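Local coordinates for protein porin (Rhodobacter capsulatus, PDB 2POR) that forms trimeric outer-membrane channels through which small hydrophilic solutes, up to about 0.6 kDa, diffuse passively, at residues A[81-86]-A[151-156]; A[145-150]-A[168-173]; A[225-230]-A[254-259]. All blocks are in the same frame, centred on the assembly; numbering follows the deposited sequence. Where two conformers were deposited one is given.

Contact 1 of 3, residues A[81-86]-A[151-156]; sequences ALFGDL and AVAAAY
Leu82 and Phe83, the last two residues of helix 78-83, press against the Ala153 to Ala155 part of strand 148-158. Leu82 begins with its CB over one face of the neighbouring Phe83 ring, 3.9 Å above the plane and displaced toward the rim. CG stands anti to the carbonyl carbon (chi1 -55°), and of the two methyls beyond it CD1 makes the touch. CD1 settles against the strand backbone, 3.6 Å from Ala153 O and 3.8 Å from Ala154 N. The methyls of two alanines point toward the helix end; the nearer, Ala153 CB, is 3.9 Å from Leu82 CD1. Phe83 comes in alongside with the outer end of its ring. Its CE1 meets Ala155 CB at 4.0 Å, while CZ approaches Ala154 O at 3.8 Å, with that oxygen in the plane of the ring at its edge. No hydrogen bond joins the two segments; alanine methyls and peptide atoms receive the two larger side chains, with Ala131 also touching Leu82 and Tyr104 touching Phe83. Past Phe83 the chain leaves the helix at Gly84, with positive phi, and Lys198 NZ bonds to the carbonyl oxygens of Phe83 and Asp85. The helix belongs to the long excursion between strands 68-73 and 118-125 that, as in other porins, folds into the barrel and narrows the pore, here resting on the inner wall.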
ATOM      1  N   ALA A  81      17.856 -20.065   5.215  1.00 18.80           N
ATOM      2  CA  ALA A  81      17.086 -20.757   4.169  1.00 19.97           C
ATOM      3  C   ALA A  81      17.086 -22.272   4.473  1.00 25.91           C
ATOM      4  O   ALA A  81      16.035 -22.914   4.363  1.00 26.82           O
ATOM      5  CB  ALA A  81      17.714 -20.522   2.798  1.00 18.56           C
ATOM      6  N   LEU A  82      18.180 -22.881   4.943  1.00 24.81           N
ATOM      7  CA  LEU A  82      18.157 -24.295   5.299  1.00 20.49           C
ATOM      8  C   LEU A  82      17.779 -24.609   6.723  1.00 30.61           C
ATOM      9  O   LEU A  82      17.100 -25.620   6.912  1.00 30.38           O
ATOM     10  CB  LEU A  82      19.515 -24.952   5.007  1.00 18.07           C
ATOM     11  CG  LEU A  82      20.043 -24.801   3.589  1.00 23.91           C
ATOM     12  CD1 LEU A  82      21.239 -25.693   3.365  1.00 21.74           C
ATOM     13  CD2 LEU A  82      18.941 -25.129   2.619  1.00 22.55           C
ATOM     14  N   PHE A  83      18.084 -23.832   7.788  1.00 23.86           N
ATOM     15  CA  PHE A  83      17.832 -24.285   9.164  1.00 18.13           C
ATOM     16  C   PHE A  83      16.721 -23.585   9.890  1.00 21.39           C
ATOM     17  O   PHE A  83      16.276 -24.108  10.914  1.00 24.29           O
ATOM     18  CB  PHE A  83      19.130 -24.187  10.031  1.00 20.46           C
ATOM     19  CG  PHE A  83      20.351 -24.767   9.303  1.00 31.47           C
ATOM     20  CD1 PHE A  83      20.316 -26.060   8.789  1.00 36.76           C
ATOM     21  CD2 PHE A  83      21.478 -23.987   9.101  1.00 29.87           C
ATOM     22  CE1 PHE A  83      21.393 -26.533   8.084  1.00 29.95           C
ATOM     23  CE2 PHE A  83      22.548 -24.470   8.394  1.00 27.18           C
ATOM     24  CZ  PHE A  83      22.499 -25.742   7.883  1.00 28.91           C
ATOM     25  N   GLY A  84      16.225 -22.435   9.380  1.00 21.59           N
ATOM     26  CA  GLY A  84      15.126 -21.733  10.020  1.00 19.54           C
ATOM     27  C   GLY A  84      15.390 -21.223  11.439  1.00 20.13           C
ATOM     28  O   GLY A  84      16.528 -20.969  11.844  1.00 24.79           O
ATOM     29  N   ASP A  85      14.318 -21.051  12.199  1.00 18.15           N
ATOM     30  CA  ASP A  85      14.330 -20.485  13.538  1.00 22.04           C
ATOM     31  C   ASP A  85      13.884 -21.476  14.581  1.00 32.84           C
ATOM     32  O   ASP A  85      13.452 -22.569  14.245  1.00 25.86           O
ATOM     33  CB  ASP A  85      13.408 -19.244  13.593  1.00 21.66           C
ATOM     34  CG  ASP A  85      14.026 -18.093  12.804  1.00 22.97           C
ATOM     35  OD1 ASP A  85      15.239 -17.907  12.824  1.00 22.67           O
ATOM     36  OD2 ASP A  85      13.290 -17.414  12.109  1.00 22.22           O
ATOM     37  N   LEU A  86      13.943 -21.126  15.862  1.00 21.52           N
ATOM     38  CA  LEU A  86      13.529 -21.994  16.944  1.00 19.15           C
ATOM     39  C   LEU A  86      12.029 -21.799  17.088  1.00 18.35           C
ATOM     40  O   LEU A  86      11.429 -20.948  16.396  1.00 21.62           O
ATOM     41  CB  LEU A  86      14.289 -21.623  18.241  1.00 18.02           C
ATOM     42  CG  LEU A  86      15.810 -21.691  18.218  1.00 21.20           C
ATOM     43  CD1 LEU A  86      16.244 -21.433  19.651  1.00 24.06           C
ATOM     44  CD2 LEU A  86      16.377 -23.045  17.759  1.00 22.07           C
ATOM     45  N   ALA A 151      26.948 -16.084   2.011  1.00 21.76           N
ATOM     46  CA  ALA A 151      26.864 -17.233   2.898  1.00 22.34           C
ATOM     47  C   ALA A 151      26.695 -18.475   2.017  1.00 22.98           C
ATOM     48  O   ALA A 151      26.330 -18.381   0.817  1.00 20.23           O
ATOM     49  CB  ALA A 151      25.668 -17.144   3.815  1.00 15.31           C
ATOM     50  N   VAL A 152      27.082 -19.598   2.587  1.00 21.53           N
ATOM     51  CA  VAL A 152      26.956 -20.888   1.920  1.00 23.07           C
ATOM     52  C   VAL A 152      26.510 -21.838   3.044  1.00 29.71           C
ATOM     53  O   VAL A 152      26.872 -21.654   4.218  1.00 27.21           O
ATOM     54  CB  VAL A 152      28.345 -21.346   1.234  1.00 25.13           C
ATOM     55  CG1 VAL A 152      28.747 -20.362   0.143  0.53 28.48           C
ATOM     56  CG2 VAL A 152      29.453 -21.446   2.269  0.53 23.43           C
ATOM     57  N   ALA A 153      25.647 -22.829   2.780  1.00 27.54           N
ATOM     58  CA  ALA A 153      25.232 -23.788   3.800  1.00 23.02           C
ATOM     59  C   ALA A 153      24.889 -25.130   3.123  1.00 25.00           C
ATOM     60  O   ALA A 153      24.526 -25.141   1.932  1.00 23.08           O
ATOM     61  CB  ALA A 153      24.005 -23.262   4.540  1.00 20.58           C
ATOM     62  N   ALA A 154      25.015 -26.245   3.819  1.00 25.22           N
ATOM     63  CA  ALA A 154      24.668 -27.552   3.272  1.00 31.60           C
ATOM     64  C   ALA A 154      23.996 -28.328   4.355  1.00 28.50           C
ATOM     65  O   ALA A 154      24.258 -28.099   5.533  1.00 28.42           O
ATOM     66  CB  ALA A 154      25.873 -28.322   2.858  1.00 24.29           C
ATOM     67  N   ALA A 155      23.062 -29.217   4.044  1.00 26.24           N
ATOM     68  CA  ALA A 155      22.403 -30.013   5.059  1.00 31.59           C
ATOM     69  C   ALA A 155      22.203 -31.420   4.481  1.00 32.78           C
ATOM     70  O   ALA A 155      22.217 -31.651   3.266  1.00 27.08           O
ATOM     71  CB  ALA A 155      21.019 -29.458   5.413  1.00 29.48           C
ATOM     72  N   TYR A 156      22.036 -32.351   5.388  1.00 27.28           N
ATOM     73  CA  TYR A 156      21.810 -33.727   5.057  1.00 27.65           C
ATOM     74  C   TYR A 156      20.787 -34.314   6.027  1.00 25.30           C
ATOM     75  O   TYR A 156      20.888 -34.229   7.258  1.00 31.37           O
ATOM     76  CB  TYR A 156      23.166 -34.425   5.122  1.00 40.64           C
ATOM     77  CG  TYR A 156      23.063 -35.914   4.799  1.00 72.25           C
ATOM     78  CD1 TYR A 156      22.749 -36.322   3.507  1.00 68.07           C
ATOM     79  CD2 TYR A 156      23.236 -36.849   5.823  1.00 78.75           C
ATOM     80  CE1 TYR A 156      22.601 -37.672   3.253  1.00 70.03           C
ATOM     81  CE2 TYR A 156      23.093 -38.201   5.569  1.00 76.52           C
ATOM     82  CZ  TYR A 156      22.771 -38.595   4.280  1.00 81.42           C
ATOM     83  OH  TYR A 156      22.602 -39.943   4.008  1.00 98.25           O
TER

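Contact 2 of 3, residues A[145-150]-A[168-173]; sequences DDAQEM and EKIDSP
Met150 and Lys169 face each other across the antiparallel hairpin of strands 148-158 and 161-171, neighbours in the porin barrel. They form a hydrogen-bonded pair, and their side chains run side by side in the same direction, Met150 SD lying 3.6 Å from Lys169 CE. The lysine then turns to its own strand: a bend at chi3 (-139°) sets CE, and from there NZ makes a salt bridge to Asp171 OD1 at 3.2 Å, on the syn lone pair. Gln148 and Asp171 make the next hydrogen-bonded pair on this same face, and a detergent molecule touches Gln148. Glu149 and Ile170, a non-hydrogen-bonded pair, point to the other face, where both are buried. There Ile170 CG2 meets Ala147 CB at 3.8 Å, and Glu149 sends its carboxylate away from the hairpin to accept a bond from Gly107 N. Glu168 likewise looks outside the pair, to Thr106 and Leu105. Beyond the last bridge the strands give way to loops, yet contact persists: the Pro173 ring lies against the peptide between Asp146 and Ala147, its CD 3.8 Å from Ala147 CA. Four backbone hydrogen bonds hold the register, Gln148 N to Asp171 O at 2.9 Å among them. Each of their acceptor oxygens also takes a CA-H...O contact, the shortest being Ala147 CA to Asp171 O at 3.1 Å.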
ATOM      1  N   ASP A 145      30.022   2.094  -2.904  1.00 24.45           N
ATOM      2  CA  ASP A 145      30.376   0.841  -2.264  1.00 23.62           C
ATOM      3  C   ASP A 145      29.636   0.599  -0.999  1.00 31.40           C
ATOM      4  O   ASP A 145      29.476   1.515  -0.190  1.00 27.58           O
ATOM      5  CB  ASP A 145      31.846   0.736  -1.889  1.00 27.22           C
ATOM      6  CG  ASP A 145      32.814   0.558  -3.065  1.00 43.72           C
ATOM      7  OD1 ASP A 145      32.483  -0.134  -4.026  1.00 55.35           O
ATOM      8  OD2 ASP A 145      33.925   1.091  -3.011  1.00 70.49           O
ATOM      9  N   ASP A 146      29.195  -0.644  -0.815  1.00 23.66           N
ATOM     10  CA  ASP A 146      28.411  -0.998   0.355  1.00 18.81           C
ATOM     11  C   ASP A 146      29.161  -2.139   0.985  1.00 10.77           C
ATOM     12  O   ASP A 146      30.123  -2.673   0.430  1.00 22.23           O
ATOM     13  CB  ASP A 146      26.961  -1.436  -0.088  1.00 21.54           C
ATOM     14  CG  ASP A 146      25.871  -1.380   0.982  1.00 31.62           C
ATOM     15  OD1 ASP A 146      26.176  -1.135   2.145  1.00 34.30           O
ATOM     16  OD2 ASP A 146      24.695  -1.562   0.683  1.00 26.76           O
ATOM     17  N   ALA A 147      28.793  -2.500   2.220  1.00 16.46           N
ATOM     18  CA  ALA A 147      29.244  -3.764   2.809  1.00 23.36           C
ATOM     19  C   ALA A 147      28.681  -4.879   1.898  1.00 25.54           C
ATOM     20  O   ALA A 147      27.649  -4.649   1.243  1.00 21.29           O
ATOM     21  CB  ALA A 147      28.653  -3.961   4.195  1.00 18.36           C
ATOM     22  N   GLN A 148      29.288  -6.037   1.789  1.00 20.67           N
ATOM     23  CA  GLN A 148      28.732  -7.054   0.924  1.00 21.13           C
ATOM     24  C   GLN A 148      28.583  -8.311   1.725  1.00 28.17           C
ATOM     25  O   GLN A 148      29.553  -8.676   2.388  1.00 24.20           O
ATOM     26  CB  GLN A 148      29.654  -7.246  -0.187  1.00 21.13           C
ATOM     27  CG  GLN A 148      29.084  -8.310  -1.088  1.00 25.80           C
ATOM     28  CD  GLN A 148      29.851  -8.405  -2.373  1.00 34.87           C
ATOM     29  OE1 GLN A 148      29.298  -8.764  -3.406  1.00 38.87           O
ATOM     30  NE2 GLN A 148      31.122  -8.025  -2.443  1.00 47.02           N
ATOM     31  N   GLU A 149      27.435  -8.995   1.711  1.00 17.81           N
ATOM     32  CA  GLU A 149      27.281 -10.194   2.517  1.00 17.51           C
ATOM     33  C   GLU A 149      27.294 -11.399   1.595  1.00 20.63           C
ATOM     34  O   GLU A 149      27.060 -11.227   0.385  1.00 18.55           O
ATOM     35  CB  GLU A 149      25.984 -10.190   3.280  1.00 19.12           C
ATOM     36  CG  GLU A 149      24.748 -10.016   2.389  1.00 18.36           C
ATOM     37  CD  GLU A 149      23.430  -9.877   3.110  1.00 20.39           C
ATOM     38  OE1 GLU A 149      23.406  -9.811   4.344  1.00 21.55           O
ATOM     39  OE2 GLU A 149      22.411  -9.815   2.415  1.00 21.49           O
ATOM     40  N   MET A 150      27.615 -12.551   2.170  1.00 18.17           N
ATOM     41  CA  MET A 150      27.654 -13.822   1.429  1.00 20.14           C
ATOM     42  C   MET A 150      27.523 -14.951   2.404  1.00 28.58           C
ATOM     43  O   MET A 150      27.979 -14.841   3.541  1.00 27.20           O
ATOM     44  CB  MET A 150      28.954 -14.132   0.738  1.00 27.78           C
ATOM     45  CG  MET A 150      29.302 -13.257  -0.410  1.00 64.16           C
ATOM     46  SD  MET A 150      31.099 -13.096  -0.448  1.00 78.93           S
ATOM     47  CE  MET A 150      31.153 -12.348  -2.060  1.00 70.32           C
ATOM     48  N   GLU A 168      28.850 -17.807   6.975  1.00 25.32           N
ATOM     49  CA  GLU A 168      28.395 -16.493   6.582  1.00 22.85           C
ATOM     50  C   GLU A 168      29.453 -15.410   6.780  1.00 23.46           C
ATOM     51  O   GLU A 168      30.199 -15.445   7.767  1.00 21.97           O
ATOM     52  CB  GLU A 168      27.213 -16.114   7.411  1.00 23.96           C
ATOM     53  CG  GLU A 168      26.069 -17.112   7.591  1.00 18.08           C
ATOM     54  CD  GLU A 168      24.882 -16.445   8.241  1.00 17.37           C
ATOM     55  OE1 GLU A 168      24.149 -15.733   7.563  1.00 19.97           O
ATOM     56  OE2 GLU A 168      24.659 -16.618   9.422  1.00 21.50           O
ATOM     57  N   LYS A 169      29.521 -14.437   5.897  1.00 21.91           N
ATOM     58  CA  LYS A 169      30.424 -13.320   6.107  1.00 26.98           C
ATOM     59  C   LYS A 169      29.940 -11.984   5.548  1.00 33.90           C
ATOM     60  O   LYS A 169      29.111 -11.927   4.623  1.00 21.78           O
ATOM     61  CB  LYS A 169      31.763 -13.668   5.522  1.00 22.39           C
ATOM     62  CG  LYS A 169      31.699 -13.872   4.055  1.00 33.73           C
ATOM     63  CD  LYS A 169      33.137 -13.929   3.703  1.00 55.00           C
ATOM     64  CE  LYS A 169      33.248 -13.133   2.422  1.00 70.05           C
ATOM     65  NZ  LYS A 169      34.644 -12.794   2.189  1.00 76.45           N
ATOM     66  N   ILE A 170      30.383 -10.869   6.174  1.00 24.31           N
ATOM     67  CA  ILE A 170      30.101  -9.507   5.693  1.00 26.64           C
ATOM     68  C   ILE A 170      31.463  -8.813   5.497  1.00 22.64           C
ATOM     69  O   ILE A 170      32.288  -8.775   6.400  1.00 26.39           O
ATOM     70  CB  ILE A 170      29.226  -8.667   6.697  1.00 22.23           C
ATOM     71  CG1 ILE A 170      27.881  -9.339   7.025  1.00 18.13           C
ATOM     72  CG2 ILE A 170      29.004  -7.291   6.052  1.00 20.59           C
ATOM     73  CD1 ILE A 170      27.016  -8.579   8.027  1.00 22.57           C
ATOM     74  N   ASP A 171      31.770  -8.379   4.296  1.00 21.42           N
ATOM     75  CA  ASP A 171      32.924  -7.588   3.966  1.00 22.65           C
ATOM     76  C   ASP A 171      32.591  -6.125   4.026  1.00 24.81           C
ATOM     77  O   ASP A 171      31.688  -5.625   3.353  1.00 25.52           O
ATOM     78  CB  ASP A 171      33.413  -7.840   2.578  1.00 24.09           C
ATOM     79  CG  ASP A 171      33.893  -9.264   2.400  1.00 37.12           C
ATOM     80  OD1 ASP A 171      34.310  -9.890   3.381  1.00 39.08           O
ATOM     81  OD2 ASP A 171      33.825  -9.736   1.268  1.00 63.64           O
ATOM     82  N   SER A 172      33.384  -5.452   4.850  1.00 28.50           N
ATOM     83  CA  SER A 172      33.263  -4.036   5.111  1.00 29.34           C
ATOM     84  C   SER A 172      33.773  -3.245   3.936  1.00 19.80           C
ATOM     85  O   SER A 172      34.815  -3.605   3.397  1.00 27.09           O
ATOM     86  CB  SER A 172      34.088  -3.641   6.311  1.00 25.55           C
ATOM     87  OG  SER A 172      33.880  -2.251   6.477  1.00 28.00           O
ATOM     88  N   PRO A 173      33.164  -2.145   3.510  1.00 23.04           N
ATOM     89  CA  PRO A 173      33.746  -1.284   2.504  1.00 24.44           C
ATOM     90  C   PRO A 173      34.921  -0.533   3.126  1.00 46.59           C
ATOM     91  O   PRO A 173      35.771  -0.124   2.351  1.00 45.87           O
ATOM     92  CB  PRO A 173      32.632  -0.383   2.081  1.00 21.93           C
ATOM     93  CG  PRO A 173      31.882  -0.173   3.359  1.00 24.05           C
ATOM     94  CD  PRO A 173      32.006  -1.515   4.120  1.00 23.65           C
TER
HETATM   95  O   HOH W   1      32.323  -4.310   0.278  1.00 48.64           O

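Contact 3 of 3, residues A[225-230]-A[254-259]; sequences TAVDHK and IDTIDD
Val227 and Ile254 make the tight half of this contact, their branches crossing at an oblique angle with CG2 of Val227 only 3.5 Å from CG2 of Ile254. The other methyl of Val227, CG1, stands anti to the carbonyl carbon (chi1 -78°) and reaches Thr256 OG1, while its CB packs on Asp255 O at 3.5 Å. That carbonyl oxygen also receives a short hydrogen bond of 2.6 Å from Thr256 OG1, which sits in the carbonyl plane on a lone pair. Val227 and Ile254 are both buried, and Ala211 of helix 208-214 touches each. His229 adds its CB against Ile254 CG1, but its imidazole leads away, and NE2 bonds to Gln183 OE1. A single hydrogen bond joins the two segments: Asp255 N to Asp228 O at 3.0 Å. After it the chain turns out of strand 243-254, and Ile257 and Asp258 both face Ile254 in a classic beta bulge at the turn leading into the next strand. The loose side is the one with Asp228 and Asp255, both exposed. Their carboxylates do not bond to each other; Asp228 OD2 and Asp255 OD2 stand 4.4 Å apart. A water bridges the margin, accepting from Asp228 N and donating to Asp255 OD2 at 2.7 Å. Two like charges this close would be expected to repel, and solvent, including that water, probably offsets some of that repulsion, whereas cohesion comes from the branched aliphatic groups and the one backbone bond.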
ATOM      1  N   THR A 225      37.390  -2.387  15.427  1.00 24.13           N
ATOM      2  CA  THR A 225      38.098  -3.607  15.757  1.00 25.61           C
ATOM      3  C   THR A 225      37.063  -4.730  15.696  1.00 36.20           C
ATOM      4  O   THR A 225      35.852  -4.425  15.712  1.00 26.28           O
ATOM      5  CB  THR A 225      38.717  -3.514  17.196  1.00 32.35           C
ATOM      6  OG1 THR A 225      37.705  -3.261  18.184  1.00 30.23           O
ATOM      7  CG2 THR A 225      39.726  -2.370  17.233  1.00 42.70           C
ATOM      8  N   ALA A 226      37.478  -5.997  15.647  1.00 30.91           N
ATOM      9  CA  ALA A 226      36.532  -7.111  15.693  1.00 36.76           C
ATOM     10  C   ALA A 226      36.499  -7.756  17.084  1.00 34.85           C
ATOM     11  O   ALA A 226      37.534  -7.746  17.750  1.00 40.82           O
ATOM     12  CB  ALA A 226      36.941  -8.143  14.688  1.00 25.21           C
ATOM     13  N   VAL A 227      35.369  -8.253  17.617  1.00 31.55           N
ATOM     14  CA  VAL A 227      35.264  -8.981  18.892  1.00 25.98           C
ATOM     15  C   VAL A 227      34.823 -10.420  18.606  1.00 37.72           C
ATOM     16  O   VAL A 227      34.084 -10.637  17.644  1.00 30.25           O
ATOM     17  CB  VAL A 227      34.233  -8.360  19.865  1.00 26.42           C
ATOM     18  CG1 VAL A 227      34.917  -7.158  20.468  1.00 35.42           C
ATOM     19  CG2 VAL A 227      32.912  -7.968  19.191  1.00 24.43           C
ATOM     20  N   ASP A 228      35.220 -11.443  19.351  1.00 28.65           N
ATOM     21  CA  ASP A 228      34.803 -12.819  19.073  1.00 30.27           C
ATOM     22  C   ASP A 228      33.484 -13.063  19.703  1.00 27.49           C
ATOM     23  O   ASP A 228      33.198 -12.478  20.749  1.00 27.44           O
ATOM     24  CB  ASP A 228      35.781 -13.849  19.649  1.00 29.18           C
ATOM     25  CG  ASP A 228      37.162 -13.726  18.997  1.00 36.93           C
ATOM     26  OD1 ASP A 228      37.257 -13.710  17.763  1.00 60.99           O
ATOM     27  OD2 ASP A 228      38.146 -13.607  19.727  1.00 67.40           O
ATOM     28  N   HIS A 229      32.649 -13.926  19.138  1.00 27.81           N
ATOM     29  CA  HIS A 229      31.352 -14.190  19.752  1.00 27.57           C
ATOM     30  C   HIS A 229      30.988 -15.652  19.554  1.00 22.47           C
ATOM     31  O   HIS A 229      31.542 -16.345  18.683  1.00 25.44           O
ATOM     32  CB  HIS A 229      30.207 -13.332  19.129  1.00 24.81           C
ATOM     33  CG  HIS A 229      29.917 -13.635  17.634  1.00 25.52           C
ATOM     34  ND1 HIS A 229      30.716 -13.528  16.567  1.00 26.06           N
ATOM     35  CD2 HIS A 229      28.687 -14.078  17.153  1.00 26.80           C
ATOM     36  CE1 HIS A 229      30.043 -13.872  15.487  1.00 31.27           C
ATOM     37  NE2 HIS A 229      28.833 -14.196  15.860  1.00 24.74           N
ATOM     38  N   LYS A 230      30.069 -16.074  20.402  1.00 25.04           N
ATOM     39  CA  LYS A 230      29.475 -17.351  20.203  1.00 31.02           C
ATOM     40  C   LYS A 230      28.018 -17.252  20.557  1.00 29.49           C
ATOM     41  O   LYS A 230      27.615 -16.361  21.294  1.00 24.54           O
ATOM     42  CB  LYS A 230      30.180 -18.364  21.047  1.00 26.28           C
ATOM     43  CG  LYS A 230      29.975 -18.427  22.525  1.00 47.78           C
ATOM     44  CD  LYS A 230      31.109 -19.369  23.000  1.00 73.52           C
ATOM     45  CE  LYS A 230      32.514 -18.798  22.656  1.00 89.17           C
ATOM     46  NZ  LYS A 230      33.605 -19.762  22.698  1.00101.19           N
ATOM     47  N   ILE A 254      29.276 -12.233  23.712  1.00 24.18           N
ATOM     48  CA  ILE A 254      30.231 -11.494  22.916  1.00 23.34           C
ATOM     49  C   ILE A 254      31.328 -11.036  23.857  1.00 30.07           C
ATOM     50  O   ILE A 254      31.107 -10.303  24.836  1.00 29.61           O
ATOM     51  CB  ILE A 254      29.625 -10.268  22.266  1.00 20.78           C
ATOM     52  CG1 ILE A 254      28.348 -10.677  21.480  1.00 23.54           C
ATOM     53  CG2 ILE A 254      30.688  -9.655  21.344  1.00 20.01           C
ATOM     54  CD1 ILE A 254      27.567  -9.536  20.810  1.00 30.48           C
ATOM     55  N   ASP A 255      32.491 -11.517  23.480  1.00 27.10           N
ATOM     56  CA  ASP A 255      33.722 -11.279  24.196  1.00 37.11           C
ATOM     57  C   ASP A 255      33.989  -9.775  24.283  1.00 34.48           C
ATOM     58  O   ASP A 255      33.867  -9.027  23.308  1.00 33.20           O
ATOM     59  CB  ASP A 255      34.855 -11.972  23.457  1.00 36.96           C
ATOM     60  CG  ASP A 255      36.205 -11.954  24.177  1.00 61.77           C
ATOM     61  OD1 ASP A 255      36.249 -12.208  25.385  1.00 63.74           O
ATOM     62  OD2 ASP A 255      37.215 -11.691  23.527  1.00 54.70           O
ATOM     63  N   THR A 256      34.319  -9.411  25.525  1.00 38.04           N
ATOM     64  CA  THR A 256      34.635  -8.067  25.982  1.00 27.79           C
ATOM     65  C   THR A 256      33.370  -7.224  26.049  1.00 45.76           C
ATOM     66  O   THR A 256      33.474  -6.120  26.579  1.00 49.10           O
ATOM     67  CB  THR A 256      35.692  -7.265  25.093  1.00 37.48           C
ATOM     68  OG1 THR A 256      35.062  -6.817  23.921  1.00 37.65           O
ATOM     69  CG2 THR A 256      36.893  -8.096  24.698  1.00 36.65           C
ATOM     70  N   ILE A 257      32.163  -7.614  25.595  1.00 46.16           N
ATOM     71  CA  ILE A 257      30.990  -6.735  25.675  1.00 36.33           C
ATOM     72  C   ILE A 257      30.112  -7.342  26.726  1.00 45.12           C
ATOM     73  O   ILE A 257      30.142  -6.874  27.857  1.00 39.40           O
ATOM     74  CB  ILE A 257      30.176  -6.636  24.335  1.00 30.69           C
ATOM     75  CG1 ILE A 257      31.102  -6.270  23.175  1.00 26.95           C
ATOM     76  CG2 ILE A 257      29.002  -5.684  24.537  1.00 28.34           C
ATOM     77  CD1 ILE A 257      31.991  -5.049  23.324  1.00 47.06           C
ATOM     78  N   ASP A 258      29.374  -8.414  26.437  1.00 26.70           N
ATOM     79  CA  ASP A 258      28.465  -8.982  27.409  1.00 20.95           C
ATOM     80  C   ASP A 258      27.910 -10.325  26.861  1.00 21.68           C
ATOM     81  O   ASP A 258      28.259 -10.715  25.747  1.00 25.33           O
ATOM     82  CB  ASP A 258      27.321  -7.986  27.668  1.00 24.31           C
ATOM     83  CG  ASP A 258      26.677  -8.101  29.065  1.00 39.02           C
ATOM     84  OD1 ASP A 258      27.043  -8.976  29.879  1.00 36.22           O
ATOM     85  OD2 ASP A 258      25.784  -7.295  29.353  1.00 49.23           O
ATOM     86  N   ASP A 259      27.100 -11.011  27.664  1.00 32.03           N
ATOM     87  CA  ASP A 259      26.413 -12.238  27.322  1.00 35.51           C
ATOM     88  C   ASP A 259      24.971 -12.073  27.758  1.00 29.00           C
ATOM     89  O   ASP A 259      24.659 -11.215  28.588  1.00 29.90           O
ATOM     90  CB  ASP A 259      27.005 -13.462  28.029  1.00 29.16           C
ATOM     91  CG  ASP A 259      27.114 -13.389  29.552  1.00 32.42           C
ATOM     92  OD1 ASP A 259      26.114 -13.504  30.244  1.00 53.80           O
ATOM     93  OD2 ASP A 259      28.222 -13.215  30.048  1.00 66.04           O
TER
HETATM   94  O   HOH W   2      37.351 -10.497  21.123  1.00 45.95           O

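Overall arrangement
All three contacts involve the one antiparallel barrel of 16 strands. Contacts 1 and 2 share strand 148-158, their centres 20 Å apart, and they meet where Ala151 CB packs on Glu168 CG at 3.8 Å. Along the chain their segments alternate: 81-86, 145-150, 151-156, then 168-173. Contact 3 follows both in sequence and sits further round the wall, its centre 24 Å from that of contact 1 and 19 Å from that of contact 2, without touching either. Contact 2 pairs adjacent strands of the wall and contact 3 joins a strand to a turn between two others, whereas contact 1 attaches an inward-folded helix to the wall that surrounds the channel.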